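PDB 5MXZ: cytochrome c-552 Ks_3358 from Candidatus Kuenenia stuttgartiensis, which binds one covalently attached heme c and probably carries single electrons between redox partners, as small class I c-type cytochromes do. Local coordinates for residues K7-H12 against K74-V79; K14-V19 against E28-R33; I53-P58 against P63-L68. The protein carries 1 engineered substitution. One frame throughout, in Å; residues are numbered along the deposited sequence.

Contact 1 (K7-H12 against K74-V79); sequences KLFLQH and KALVPV. Engineered in segment 7-12: Phe9 (natural residue Tyr). With ZN (zinc ion), chain J; HEC (heme c), chain B; EDO (1,2-ethanediol), chain N.
The packing of the N-terminal helix against the C-terminal helical region, a hallmark of the cytochrome c fold, brings Phe9 of helix 5-12 onto Leu76 and Val79. Phe9 is an engineered residue, tyrosine in the natural protein. Its CG lies anti to the backbone N (chi1 -169°), which carries the ring across to the 74-79 segment. There Val79 CG1 approaches obliquely in an off-centre CH-pi contact, 4.0 Å from the centroid of the Phe9 ring and 30° off its normal. Leu76 comes in at the ring edge, near the ring plane: its CD2 sits 3.9 Å from Phe9 CB and also rests on the helix backbone, 3.7 Å from Phe9 N. The same methyl reaches Leu8 CB at 4.0 Å. Leu76 thus forks between helix 5-12 and the heme, since its other branch, CD1, meets the heme vinyl-derived carbon CBB at 3.8 Å. No hydrogen bond crosses this interface of the heme-bearing domain; it is apolar and buried. Beyond it, Val77 turns to helix 46-55, touching Ile49 and Ile50. At the end of helix 5-12, His12 NE2 binds a zinc ion at 2.4 Å, while His12 CB lies 3.8 Å from heme CBB.

Contact 2 (K14-V19 against E28-R33); sequences KTCHGV and EGLGAR. With ZN (zinc ion), chain G; HEC (heme c), chain B; EDO (1,2-ethanediol), chain Q; EDO (1,2-ethanediol), chain N.
The His17 imidazole stands on the heme, its NE2 bound to the iron at 2.1 Å; Ala32 CB approaches the ring obliquely, 3.8 Å from His17 CE1, and water 1 lies at the ring edge, in plane. Phe35 stacks on the same imidazole. Cys16 and His17 are the second cysteine and the histidine of the CXXCH heme-attachment motif of c-type cytochromes; Met61 supplies the other axial ligand. Water 1 helps to hold the rotation of the ring: it accepts from His17 ND1 at 2.8 Å and donates to Arg33 O, tying the axial ligand to the 28-33 segment. Such a bond would probably make the imidazole a somewhat stronger electron donor to iron. Cys16 SG, anti to its carbonyl carbon (chi1 -64°), forms the thioether to heme CAC, and across the contact SG packs on Leu30 CD1 at 4.1 Å. That leucine methyl also lies 3.6 Å from heme CBC, covering the thioether corner of the porphyrin. Helix 25-30 ends here in a Schellman motif with Gly31, of positive phi, as its C-prime residue, and the chain turns along the heme margin, where Leu30 O and Ala32 N both approach methyl CMD. Glu28 OE2 binds a zinc ion at 1.9 Å. The backbone Arg33 N donates to O1 of an ethanediol molecule at 2.7 Å, almost straight at 173°.

Contact 3 (I53-P58 against P63-L68); sequences INEGTP and PFKEKL. With HEC (heme c), chain B.
Phe64 and Ile53 meet obliquely beside the heme, Ile53 CG2 lying 3.8 Å from Phe64 CB. The phenyl ring places one face over heme CBB, which sits 3.6 Å above the plane and over the ring centre, while Ile53 O lies at the ring edge, in plane. That carbonyl is also the acceptor for Phe64 N at 2.8 Å, a bond that helps to place the aromatic residue beside the porphyrin; Phe64 N also makes a weak bond to Asn54 O. Next along the chain, Lys65 N bonds to Asn54 O at 3.2 Å, in the carbonyl plane and on a lone pair. The side chains of Asn54 and Lys65 cross at about a right angle; with its CG between backbone N and carbonyl carbon (chi1 65°), Lys65 runs extended past Asn54 O. Pro63 fits against the helix end, its CG 3.4 Å from Glu55 O. Gly56, of positive phi, takes the chain out of the helix to Thr57, whose OG1 donates to heme propionate O1D at 2.7 Å. The contact thus joins the C-terminal end of helix 46-55 to the loop following the ligand Met61. Val73 of helix 70-75 packs on Ile53 and Leu68, and helix 5-12 meets Phe64 through His12 and Leu68 through Leu8 and His12.

How the contacts relate
All three contacts border the same heme c. Contact 1 closes the chain's long loop, and contacts 2 and 3 are nested inside it in series. Contact 2 holds the histidine side of the iron, whereas contact 3 lies near the vinyl-derived carbon CBB and one propionate; their nearest atoms are about 7 Å apart. Contact 1 touches both. Phe9 O is probably hydrogen-bonded to Lys14 N at 2.9 Å, and Phe9 CE2 packs on His17 O at 3.2 Å, linking it to contact 2. Toward contact 3, His12 O meets Phe64 CZ at 3.5 Å, and Leu76 CD1 reaches Leu68 CD1 at 3.8 Å. The contact centres lie 13 to 15 Å apart.

Contact 1 (K7-H12 against K74-V79)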
loop_
_atom_site.group_PDB
_atom_site.type_symbol
_atom_site.label_atom_id
_atom_site.label_comp_id
_atom_site.label_asym_id
_atom_site.label_seq_id
_atom_site.Cartn_x
_atom_site.Cartn_y
_atom_site.Cartn_z
ATOM N N LYS A 7 4.763 -11.041 -1.616
ATOM C CA LYS A 7 4.379 -11.906 -0.485
ATOM C C LYS A 7 3.938 -11.074 0.726
ATOM O O LYS A 7 2.945 -11.405 1.378
ATOM C CB LYS A 7 5.503 -12.897 -0.119
ATOM C CG LYS A 7 5.160 -13.842 1.033
ATOM C CD LYS A 7 5.837 -15.203 0.931
ATOM C CE LYS A 7 5.307 -16.135 2.018
ATOM N NZ LYS A 7 5.816 -17.534 1.920
ATOM N N LEU A 8 4.667 -9.987 0.998
ATOM C CA LEU A 8 4.295 -9.029 2.047
ATOM C C LEU A 8 2.953 -8.360 1.762
ATOM O O LEU A 8 2.146 -8.181 2.677
ATOM C CB LEU A 8 5.381 -7.960 2.236
ATOM C CG LEU A 8 6.738 -8.374 2.804
ATOM C CD1 LEU A 8 7.737 -7.252 2.563
ATOM C CD2 LEU A 8 6.659 -8.737 4.283
ATOM N N PHE A 9 2.719 -8.011 0.494
ATOM C CA PHE A 9 1.474 -7.364 0.074
ATOM C C PHE A 9 0.268 -8.283 0.260
ATOM O O PHE A 9 -0.781 -7.843 0.725
ATOM C CB PHE A 9 1.565 -6.896 -1.381
ATOM C CG PHE A 9 0.434 -5.994 -1.802
ATOM C CD1 PHE A 9 0.523 -4.608 -1.627
ATOM C CD2 PHE A 9 -0.719 -6.522 -2.388
ATOM C CE1 PHE A 9 -0.517 -3.768 -2.018
ATOM C CE2 PHE A 9 -1.764 -5.687 -2.772
ATOM C CZ PHE A 9 -1.662 -4.310 -2.589
ATOM N N LEU A 10 0.434 -9.552 -0.114
ATOM C CA LEU A 10 -0.612 -10.566 0.024
ATOM C C LEU A 10 -0.934 -10.855 1.492
ATOM O O LEU A 10 -2.089 -11.126 1.835
ATOM C CB LEU A 10 -0.223 -11.856 -0.723
ATOM C CG LEU A 10 -0.022 -11.823 -2.251
ATOM C CD1 LEU A 10 0.607 -13.110 -2.769
ATOM C CD2 LEU A 10 -1.313 -11.516 -3.000
ATOM N N GLN A 11 0.091 -10.771 2.342
ATOM C CA GLN A 11 -0.030 -10.975 3.788
ATOM C C GLN A 11 -0.672 -9.797 4.521
ATOM O O GLN A 11 -1.452 -10.007 5.453
ATOM C CB GLN A 11 1.346 -11.242 4.411
ATOM C CG GLN A 11 1.891 -12.656 4.235
ATOM C CD GLN A 11 3.380 -12.789 4.573
ATOM O OE1 GLN A 11 4.071 -11.805 4.876
ATOM N NE2 GLN A 11 3.882 -14.021 4.517
ATOM N N HIS A 12 -0.338 -8.569 4.111
ATOM C CA HIS A 12 -0.629 -7.373 4.916
ATOM C C HIS A 12 -1.556 -6.325 4.297
ATOM O O HIS A 12 -2.102 -5.491 5.022
ATOM C CB HIS A 12 0.676 -6.684 5.335
ATOM C CG HIS A 12 1.572 -7.538 6.178
ATOM N ND1 HIS A 12 1.322 -7.792 7.510
ATOM C CD2 HIS A 12 2.718 -8.194 5.878
ATOM C CE1 HIS A 12 2.277 -8.566 7.996
ATOM N NE2 HIS A 12 3.137 -8.824 7.026
ATOM N N LYS A 74 10.054 -0.551 2.055
ATOM C CA LYS A 74 10.614 -0.151 0.756
ATOM C C LYS A 74 10.305 -1.183 -0.345
ATOM O O LYS A 74 9.966 -0.806 -1.468
ATOM C CB LYS A 74 12.120 0.123 0.853
ATOM C CG LYS A 74 12.721 0.653 -0.446
ATOM C CD LYS A 74 14.095 1.252 -0.258
ATOM C CE LYS A 74 14.674 1.651 -1.603
ATOM N NZ LYS A 74 15.873 2.511 -1.437
ATOM N N ALA A 75 10.395 -2.469 -0.001
ATOM C CA ALA A 75 10.067 -3.570 -0.925
ATOM C C ALA A 75 8.617 -3.544 -1.437
ATOM O O ALA A 75 8.321 -4.092 -2.506
ATOM C CB ALA A 75 10.370 -4.909 -0.276
ATOM N N LEU A 76 7.730 -2.911 -0.670
ATOM C CA LEU A 76 6.322 -2.754 -1.058
ATOM C C LEU A 76 6.087 -1.670 -2.114
ATOM O O LEU A 76 5.050 -1.679 -2.785
ATOM C CB LEU A 76 5.445 -2.498 0.179
ATOM C CG LEU A 76 5.131 -3.703 1.075
ATOM C CD1 LEU A 76 4.698 -3.227 2.450
ATOM C CD2 LEU A 76 4.070 -4.614 0.464
ATOM N N VAL A 77 7.033 -0.739 -2.256
ATOM C CA VAL A 77 6.894 0.374 -3.220
ATOM C C VAL A 77 6.689 -0.118 -4.676
ATOM O O VAL A 77 5.700 0.289 -5.295
ATOM C CB VAL A 77 8.005 1.463 -3.086
ATOM C CG1 VAL A 77 7.850 2.560 -4.137
ATOM C CG2 VAL A 77 7.979 2.094 -1.702
ATOM N N PRO A 78 7.575 -1.009 -5.209
ATOM C CA PRO A 78 7.327 -1.475 -6.592
ATOM C C PRO A 78 6.059 -2.322 -6.775
ATOM O O PRO A 78 5.598 -2.491 -7.909
ATOM C CB PRO A 78 8.581 -2.290 -6.937
ATOM C CG PRO A 78 9.214 -2.623 -5.639
ATOM C CD PRO A 78 8.876 -1.503 -4.705
ATOM N N VAL A 79 5.510 -2.847 -5.676
ATOM C CA VAL A 79 4.214 -3.531 -5.714
ATOM C C VAL A 79 3.083 -2.504 -5.902
ATOM O O VAL A 79 2.250 -2.652 -6.803
ATOM C CB VAL A 79 3.984 -4.427 -4.470
ATOM C CG1 VAL A 79 2.629 -5.116 -4.552
ATOM C CG2 VAL A 79 5.092 -5.469 -4.341
HETATM ZN ZN ZN J . 4.291 -10.789 7.634
HETATM FE FE HEC B . -3.445 1.240 2.729
HETATM C CHA HEC B . -4.061 4.494 1.800
HETATM C CHB HEC B . -0.566 1.212 0.852
HETATM C CHC HEC B . -2.595 -1.781 4.158
HETATM C CHD HEC B . -6.639 0.951 3.915
HETATM N NA HEC B . -2.458 2.645 1.541
HETATM C C1A HEC B . -2.872 3.876 1.208
HETATM C C2A HEC B . -1.974 4.627 0.307
HETATM C C3A HEC B . -0.913 3.654 0.019
HETATM C C4A HEC B . -1.332 2.475 0.825
HETATM C CMA HEC B . 0.301 3.829 -0.864
HETATM C CAA HEC B . -2.193 6.024 -0.212
HETATM C CBA HEC B . -1.294 7.126 0.281
HETATM C CGA HEC B . -1.591 8.339 -0.580
HETATM O O1A HEC B . -2.485 8.302 -1.456
HETATM O O2A HEC B . -0.919 9.357 -0.382
HETATM N NB HEC B . -1.823 -0.068 2.556
HETATM C C1B HEC B . -0.750 0.053 1.734
HETATM C C2B HEC B . 0.251 -1.048 1.805
HETATM C C3B HEC B . -0.388 -1.915 2.805
HETATM C C4B HEC B . -1.644 -1.244 3.178
HETATM C CMB HEC B . 1.540 -1.220 1.043
HETATM C CAB HEC B . 0.111 -3.185 3.355
HETATM C CBB HEC B . 1.345 -3.091 4.226
HETATM N NC HEC B . -4.447 -0.187 3.880
HETATM C C1C HEC B . -3.996 -1.377 4.326
HETATM C C2C HEC B . -4.988 -2.203 5.075
HETATM C C3C HEC B . -6.182 -1.349 4.995
HETATM C C4C HEC B . -5.748 -0.167 4.223
HETATM C CMC HEC B . -4.799 -3.551 5.724
HETATM C CAC HEC B . -7.553 -1.634 5.524
HETATM C CBC HEC B . -7.739 -1.837 7.006
HETATM N ND HEC B . -5.070 2.531 2.866
HETATM C C1D HEC B . -6.290 2.270 3.372
HETATM C C2D HEC B . -7.243 3.400 3.340
HETATM C C3D HEC B . -6.463 4.464 2.692
HETATM C C4D HEC B . -5.166 3.800 2.449
HETATM C CMD HEC B . -8.668 3.447 3.826
HETATM C CAD HEC B . -6.842 5.887 2.388
HETATM C CBD HEC B . -6.195 6.707 3.516
HETATM C CGD HEC B . -5.303 7.851 3.056
HETATM O O1D HEC B . -4.907 8.676 3.915
HETATM O O2D HEC B . -4.972 7.969 1.852
HETATM C C1 EDO N . -1.110 -3.204 -8.012
HETATM O O1 EDO N . -0.885 -1.797 -7.868
HETATM C C2 EDO N . -1.048 -3.871 -6.643
HETATM O O2 EDO N . -2.016 -3.265 -5.781
#

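Contact 2 (K14-V19 against E28-R33)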
loop_
_atom_site.group_PDB
_atom_site.type_symbol
_atom_site.label_atom_id
_atom_site.label_comp_id
_atom_site.label_asym_id
_atom_site.label_seq_id
_atom_site.Cartn_x
_atom_site.Cartn_y
_atom_site.Cartn_z
ATOM N N LYS A 14 -3.531 -6.830 0.897
ATOM C CA LYS A 14 -4.524 -7.383 -0.032
ATOM C C LYS A 14 -5.982 -7.267 0.450
ATOM O O LYS A 14 -6.888 -7.089 -0.376
ATOM C CB LYS A 14 -4.140 -8.842 -0.357
ATOM C CG LYS A 14 -5.171 -9.698 -1.077
ATOM C CD LYS A 14 -4.809 -11.173 -0.970
ATOM C CE LYS A 14 -6.006 -12.032 -0.574
ATOM N NZ LYS A 14 -7.140 -11.974 -1.542
ATOM N N THR A 15 -6.187 -7.340 1.773
ATOM C CA THR A 15 -7.530 -7.283 2.357
ATOM C C THR A 15 -8.242 -5.945 2.107
ATOM O O THR A 15 -9.464 -5.897 2.077
ATOM C CB THR A 15 -7.563 -7.693 3.857
ATOM O OG1 THR A 15 -8.924 -7.832 4.284
ATOM C CG2 THR A 15 -6.845 -6.678 4.760
ATOM N N CYS A 16 -7.472 -4.871 1.911
ATOM C CA CYS A 16 -8.038 -3.557 1.602
ATOM C C CYS A 16 -7.696 -3.069 0.191
ATOM O O CYS A 16 -8.549 -2.484 -0.480
ATOM C CB CYS A 16 -7.614 -2.515 2.632
ATOM S SG CYS A 16 -8.220 -2.814 4.317
ATOM N N HIS A 17 -6.452 -3.297 -0.230
ATOM C CA HIS A 17 -5.996 -2.970 -1.585
ATOM C C HIS A 17 -5.809 -4.267 -2.377
ATOM O O HIS A 17 -4.834 -5.002 -2.150
ATOM C CB HIS A 17 -4.658 -2.229 -1.548
ATOM C CG HIS A 17 -4.618 -1.061 -0.612
ATOM N ND1 HIS A 17 -5.153 0.167 -0.932
ATOM C CD2 HIS A 17 -4.073 -0.926 0.621
ATOM C CE1 HIS A 17 -4.956 1.006 0.071
ATOM N NE2 HIS A 17 -4.296 0.370 1.023
ATOM N N GLY A 18 -6.725 -4.555 -3.300
ATOM C CA GLY A 18 -6.645 -5.771 -4.127
ATOM C C GLY A 18 -5.429 -5.793 -5.045
ATOM O O GLY A 18 -4.865 -4.738 -5.367
ATOM N N VAL A 19 -5.040 -6.993 -5.484
ATOM C CA VAL A 19 -3.857 -7.174 -6.354
ATOM C C VAL A 19 -3.962 -6.489 -7.721
ATOM O O VAL A 19 -2.942 -6.117 -8.307
ATOM C CB VAL A 19 -3.438 -8.660 -6.528
ATOM C CG1 VAL A 19 -2.948 -9.230 -5.206
ATOM C CG2 VAL A 19 -4.562 -9.511 -7.112
ATOM N N GLU A 28 -12.431 0.210 0.135
ATOM C CA GLU A 28 -13.190 1.361 -0.352
ATOM C C GLU A 28 -14.108 1.969 0.711
ATOM O O GLU A 28 -14.247 3.190 0.784
ATOM C CB GLU A 28 -13.996 0.990 -1.594
ATOM C CG GLU A 28 -14.273 2.198 -2.466
ATOM C CD GLU A 28 -15.292 1.950 -3.554
ATOM O OE1 GLU A 28 -15.392 0.821 -4.087
ATOM O OE2 GLU A 28 -15.996 2.919 -3.897
ATOM N N GLY A 29 -14.723 1.110 1.527
ATOM C CA GLY A 29 -15.557 1.550 2.648
ATOM C C GLY A 29 -14.788 2.350 3.689
ATOM O O GLY A 29 -15.337 3.257 4.313
ATOM N N LEU A 30 -13.515 2.009 3.873
ATOM C CA LEU A 30 -12.647 2.735 4.796
ATOM C C LEU A 30 -12.061 4.013 4.184
ATOM O O LEU A 30 -11.598 4.895 4.914
ATOM C CB LEU A 30 -11.546 1.815 5.331
ATOM C CG LEU A 30 -12.016 0.660 6.226
ATOM C CD1 LEU A 30 -10.981 -0.448 6.213
ATOM C CD2 LEU A 30 -12.324 1.110 7.650
ATOM N N GLY A 31 -12.072 4.098 2.852
ATOM C CA GLY A 31 -11.681 5.317 2.151
ATOM C C GLY A 31 -10.537 5.186 1.159
ATOM O O GLY A 31 -10.027 6.202 0.670
ATOM N N ALA A 32 -10.138 3.952 0.848
ATOM C CA ALA A 32 -9.056 3.710 -0.112
ATOM C C ALA A 32 -9.520 3.944 -1.547
ATOM O O ALA A 32 -10.691 3.740 -1.868
ATOM C CB ALA A 32 -8.489 2.307 0.049
ATOM N N ARG A 33 -8.588 4.387 -2.392
ATOM C CA ARG A 33 -8.811 4.564 -3.832
ATOM C C ARG A 33 -7.918 3.612 -4.640
ATOM O O ARG A 33 -7.164 2.823 -4.061
ATOM C CB ARG A 33 -8.562 6.025 -4.246
ATOM C CG ARG A 33 -9.597 7.029 -3.754
ATOM C CD ARG A 33 -9.139 7.694 -2.471
ATOM N NE ARG A 33 -9.907 8.887 -2.133
ATOM C CZ ARG A 33 -9.484 10.140 -2.291
ATOM N NH1 ARG A 33 -8.282 10.406 -2.793
ATOM N NH2 ARG A 33 -10.272 11.139 -1.933
HETATM ZN ZN ZN G . -16.848 3.053 -5.630
HETATM FE FE HEC B . -3.445 1.240 2.729
HETATM C CHA HEC B . -4.061 4.494 1.800
HETATM C CHB HEC B . -0.566 1.212 0.852
HETATM C CHC HEC B . -2.595 -1.781 4.158
HETATM C CHD HEC B . -6.639 0.951 3.915
HETATM N NA HEC B . -2.458 2.645 1.541
HETATM C C1A HEC B . -2.872 3.876 1.208
HETATM C C2A HEC B . -1.974 4.627 0.307
HETATM C C3A HEC B . -0.913 3.654 0.019
HETATM C C4A HEC B . -1.332 2.475 0.825
HETATM C CMA HEC B . 0.301 3.829 -0.864
HETATM C CAA HEC B . -2.193 6.024 -0.212
HETATM C CBA HEC B . -1.294 7.126 0.281
HETATM C CGA HEC B . -1.591 8.339 -0.580
HETATM O O1A HEC B . -2.485 8.302 -1.456
HETATM O O2A HEC B . -0.919 9.357 -0.382
HETATM N NB HEC B . -1.823 -0.068 2.556
HETATM C C1B HEC B . -0.750 0.053 1.734
HETATM C C2B HEC B . 0.251 -1.048 1.805
HETATM C C3B HEC B . -0.388 -1.915 2.805
HETATM C C4B HEC B . -1.644 -1.244 3.178
HETATM C CMB HEC B . 1.540 -1.220 1.043
HETATM C CAB HEC B . 0.111 -3.185 3.355
HETATM C CBB HEC B . 1.345 -3.091 4.226
HETATM N NC HEC B . -4.447 -0.187 3.880
HETATM C C1C HEC B . -3.996 -1.377 4.326
HETATM C C2C HEC B . -4.988 -2.203 5.075
HETATM C C3C HEC B . -6.182 -1.349 4.995
HETATM C C4C HEC B . -5.748 -0.167 4.223
HETATM C CMC HEC B . -4.799 -3.551 5.724
HETATM C CAC HEC B . -7.553 -1.634 5.524
HETATM C CBC HEC B . -7.739 -1.837 7.006
HETATM N ND HEC B . -5.070 2.531 2.866
HETATM C C1D HEC B . -6.290 2.270 3.372
HETATM C C2D HEC B . -7.243 3.400 3.340
HETATM C C3D HEC B . -6.463 4.464 2.692
HETATM C C4D HEC B . -5.166 3.800 2.449
HETATM C CMD HEC B . -8.668 3.447 3.826
HETATM C CAD HEC B . -6.842 5.887 2.388
HETATM C CBD HEC B . -6.195 6.707 3.516
HETATM C CGD HEC B . -5.303 7.851 3.056
HETATM O O1D HEC B . -4.907 8.676 3.915
HETATM O O2D HEC B . -4.972 7.969 1.852
HETATM C C1 EDO Q . -5.059 4.469 -2.229
HETATM O O1 EDO Q . -6.111 5.138 -1.531
HETATM C C2 EDO Q . -4.360 5.428 -3.199
HETATM O O2 EDO Q . -5.203 5.793 -4.298
HETATM C C1 EDO N . -1.110 -3.204 -8.012
HETATM O O1 EDO N . -0.885 -1.797 -7.868
HETATM C C2 EDO N . -1.048 -3.871 -6.643
HETATM O O2 EDO N . -2.016 -3.265 -5.781
HETATM O O HOH W 1 -6.449 0.259 -3.393
HETATM O O HOH W 2 -16.677 1.486 -6.855
#

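Contact 3 (I53-P58 against P63-L68)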
loop_
_atom_site.group_PDB
_atom_site.type_symbol
_atom_site.label_atom_id
_atom_site.label_comp_id
_atom_site.label_asym_id
_atom_site.label_seq_id
_atom_site.Cartn_x
_atom_site.Cartn_y
_atom_site.Cartn_z
ATOM N N ILE A 53 2.578 3.638 4.600
ATOM C CA ILE A 53 2.737 2.278 5.144
ATOM C C ILE A 53 3.191 2.367 6.611
ATOM O O ILE A 53 2.621 1.701 7.477
ATOM C CB ILE A 53 3.715 1.410 4.307
ATOM C CG1 ILE A 53 3.256 1.351 2.844
ATOM C CG2 ILE A 53 3.849 -0.004 4.891
ATOM C CD1 ILE A 53 4.332 0.957 1.850
ATOM N N ASN A 54 4.179 3.221 6.878
ATOM C CA ASN A 54 4.703 3.406 8.236
ATOM C C ASN A 54 3.669 3.907 9.245
ATOM O O ASN A 54 3.522 3.327 10.331
ATOM C CB ASN A 54 5.913 4.342 8.230
ATOM C CG ASN A 54 7.190 3.648 7.800
ATOM O OD1 ASN A 54 7.299 2.415 7.824
ATOM N ND2 ASN A 54 8.179 4.446 7.411
ATOM N N GLU A 55 2.942 4.956 8.877
ATOM C CA GLU A 55 2.110 5.677 9.841
ATOM C C GLU A 55 0.616 5.410 9.731
ATOM O O GLU A 55 -0.111 5.579 10.710
ATOM C CB GLU A 55 2.376 7.177 9.749
ATOM C CG GLU A 55 3.779 7.575 10.182
ATOM C CD GLU A 55 4.146 8.981 9.758
ATOM O OE1 GLU A 55 5.352 9.294 9.757
ATOM O OE2 GLU A 55 3.241 9.778 9.414
ATOM N N GLY A 56 0.169 4.996 8.546
ATOM C CA GLY A 56 -1.252 4.814 8.266
ATOM C C GLY A 56 -2.017 6.123 8.297
ATOM O O GLY A 56 -1.438 7.204 8.128
ATOM N N THR A 57 -3.325 6.005 8.511
ATOM C CA THR A 57 -4.241 7.135 8.614
ATOM C C THR A 57 -5.277 6.746 9.670
ATOM O O THR A 57 -5.914 5.693 9.531
ATOM C CB THR A 57 -4.940 7.431 7.261
ATOM O OG1 THR A 57 -3.952 7.708 6.259
ATOM C CG2 THR A 57 -5.898 8.630 7.370
ATOM N N PRO A 58 -5.442 7.584 10.722
ATOM C CA PRO A 58 -6.401 7.308 11.799
ATOM C C PRO A 58 -7.772 6.931 11.244
ATOM O O PRO A 58 -8.272 7.601 10.333
ATOM C CB PRO A 58 -6.477 8.640 12.548
ATOM C CG PRO A 58 -5.131 9.245 12.353
ATOM C CD PRO A 58 -4.705 8.842 10.967
ATOM N N PRO A 63 -1.009 1.741 11.148
ATOM C CA PRO A 63 0.426 1.886 10.875
ATOM C C PRO A 63 1.097 0.512 10.774
ATOM O O PRO A 63 0.693 -0.427 11.470
ATOM C CB PRO A 63 0.960 2.659 12.095
ATOM C CG PRO A 63 -0.226 3.019 12.934
ATOM C CD PRO A 63 -1.347 2.117 12.536
ATOM N N PHE A 64 2.098 0.395 9.902
ATOM C CA PHE A 64 2.836 -0.862 9.756
ATOM C C PHE A 64 4.281 -0.807 10.250
ATOM O O PHE A 64 4.995 -1.814 10.168
ATOM C CB PHE A 64 2.770 -1.370 8.308
ATOM C CG PHE A 64 1.433 -1.949 7.932
ATOM C CD1 PHE A 64 0.397 -1.127 7.493
ATOM C CD2 PHE A 64 1.206 -3.321 8.030
ATOM C CE1 PHE A 64 -0.842 -1.665 7.152
ATOM C CE2 PHE A 64 -0.032 -3.866 7.694
ATOM C CZ PHE A 64 -1.057 -3.033 7.255
ATOM N N LYS A 65 4.688 0.346 10.793
ATOM C CA LYS A 65 6.078 0.573 11.224
ATOM C C LYS A 65 6.550 -0.371 12.336
ATOM O O LYS A 65 7.735 -0.688 12.413
ATOM C CB LYS A 65 6.329 2.043 11.599
ATOM C CG LYS A 65 5.560 2.545 12.813
ATOM C CD LYS A 65 5.685 4.050 12.968
ATOM C CE LYS A 65 4.673 4.556 13.985
ATOM N NZ LYS A 65 4.605 6.043 13.999
ATOM N N GLU A 66 5.616 -0.825 13.172
ATOM C CA GLU A 66 5.931 -1.732 14.279
ATOM C C GLU A 66 5.833 -3.198 13.851
ATOM O O GLU A 66 6.194 -4.099 14.612
ATOM C CB GLU A 66 5.055 -1.421 15.504
ATOM C CG GLU A 66 4.943 0.077 15.787
ATOM C CD GLU A 66 4.874 0.432 17.259
ATOM O OE1 GLU A 66 5.767 1.179 17.723
ATOM O OE2 GLU A 66 3.926 -0.011 17.947
ATOM N N LYS A 67 5.366 -3.425 12.621
ATOM C CA LYS A 67 5.244 -4.767 12.042
ATOM C C LYS A 67 6.262 -5.056 10.936
ATOM O O LYS A 67 6.624 -6.215 10.709
ATOM C CB LYS A 67 3.825 -4.994 11.507
ATOM C CG LYS A 67 2.789 -5.280 12.585
ATOM N N LEU A 68 6.710 -4.007 10.247
ATOM C CA LEU A 68 7.621 -4.145 9.107
ATOM C C LEU A 68 8.861 -3.282 9.276
ATOM O O LEU A 68 8.783 -2.167 9.799
ATOM C CB LEU A 68 6.915 -3.784 7.787
ATOM C CG LEU A 68 5.624 -4.521 7.393
ATOM C CD1 LEU A 68 5.002 -3.859 6.175
ATOM C CD2 LEU A 68 5.855 -6.006 7.131
HETATM FE FE HEC B . -3.445 1.240 2.729
HETATM C CHA HEC B . -4.061 4.494 1.800
HETATM C CHB HEC B . -0.566 1.212 0.852
HETATM C CHC HEC B . -2.595 -1.781 4.158
HETATM C CHD HEC B . -6.639 0.951 3.915
HETATM N NA HEC B . -2.458 2.645 1.541
HETATM C C1A HEC B . -2.872 3.876 1.208
HETATM C C2A HEC B . -1.974 4.627 0.307
HETATM C C3A HEC B . -0.913 3.654 0.019
HETATM C C4A HEC B . -1.332 2.475 0.825
HETATM C CMA HEC B . 0.301 3.829 -0.864
HETATM C CAA HEC B . -2.193 6.024 -0.212
HETATM C CBA HEC B . -1.294 7.126 0.281
HETATM C CGA HEC B . -1.591 8.339 -0.580
HETATM O O1A HEC B . -2.485 8.302 -1.456
HETATM O O2A HEC B . -0.919 9.357 -0.382
HETATM N NB HEC B . -1.823 -0.068 2.556
HETATM C C1B HEC B . -0.750 0.053 1.734
HETATM C C2B HEC B . 0.251 -1.048 1.805
HETATM C C3B HEC B . -0.388 -1.915 2.805
HETATM C C4B HEC B . -1.644 -1.244 3.178
HETATM C CMB HEC B . 1.540 -1.220 1.043
HETATM C CAB HEC B . 0.111 -3.185 3.355
HETATM C CBB HEC B . 1.345 -3.091 4.226
HETATM N NC HEC B . -4.447 -0.187 3.880
HETATM C C1C HEC B . -3.996 -1.377 4.326
HETATM C C2C HEC B . -4.988 -2.203 5.075
HETATM C C3C HEC B . -6.182 -1.349 4.995
HETATM C C4C HEC B . -5.748 -0.167 4.223
HETATM C CMC HEC B . -4.799 -3.551 5.724
HETATM C CAC HEC B . -7.553 -1.634 5.524
HETATM C CBC HEC B . -7.739 -1.837 7.006
HETATM N ND HEC B . -5.070 2.531 2.866
HETATM C C1D HEC B . -6.290 2.270 3.372
HETATM C C2D HEC B . -7.243 3.400 3.340
HETATM C C3D HEC B . -6.463 4.464 2.692
HETATM C C4D HEC B . -5.166 3.800 2.449
HETATM C CMD HEC B . -8.668 3.447 3.826
HETATM C CAD HEC B . -6.842 5.887 2.388
HETATM C CBD HEC B . -6.195 6.707 3.516
HETATM C CGD HEC B . -5.303 7.851 3.056
HETATM O O1D HEC B . -4.907 8.676 3.915
HETATM O O2D HEC B . -4.972 7.969 1.852
HETATM O O HOH W 3 1.389 6.247 13.109
#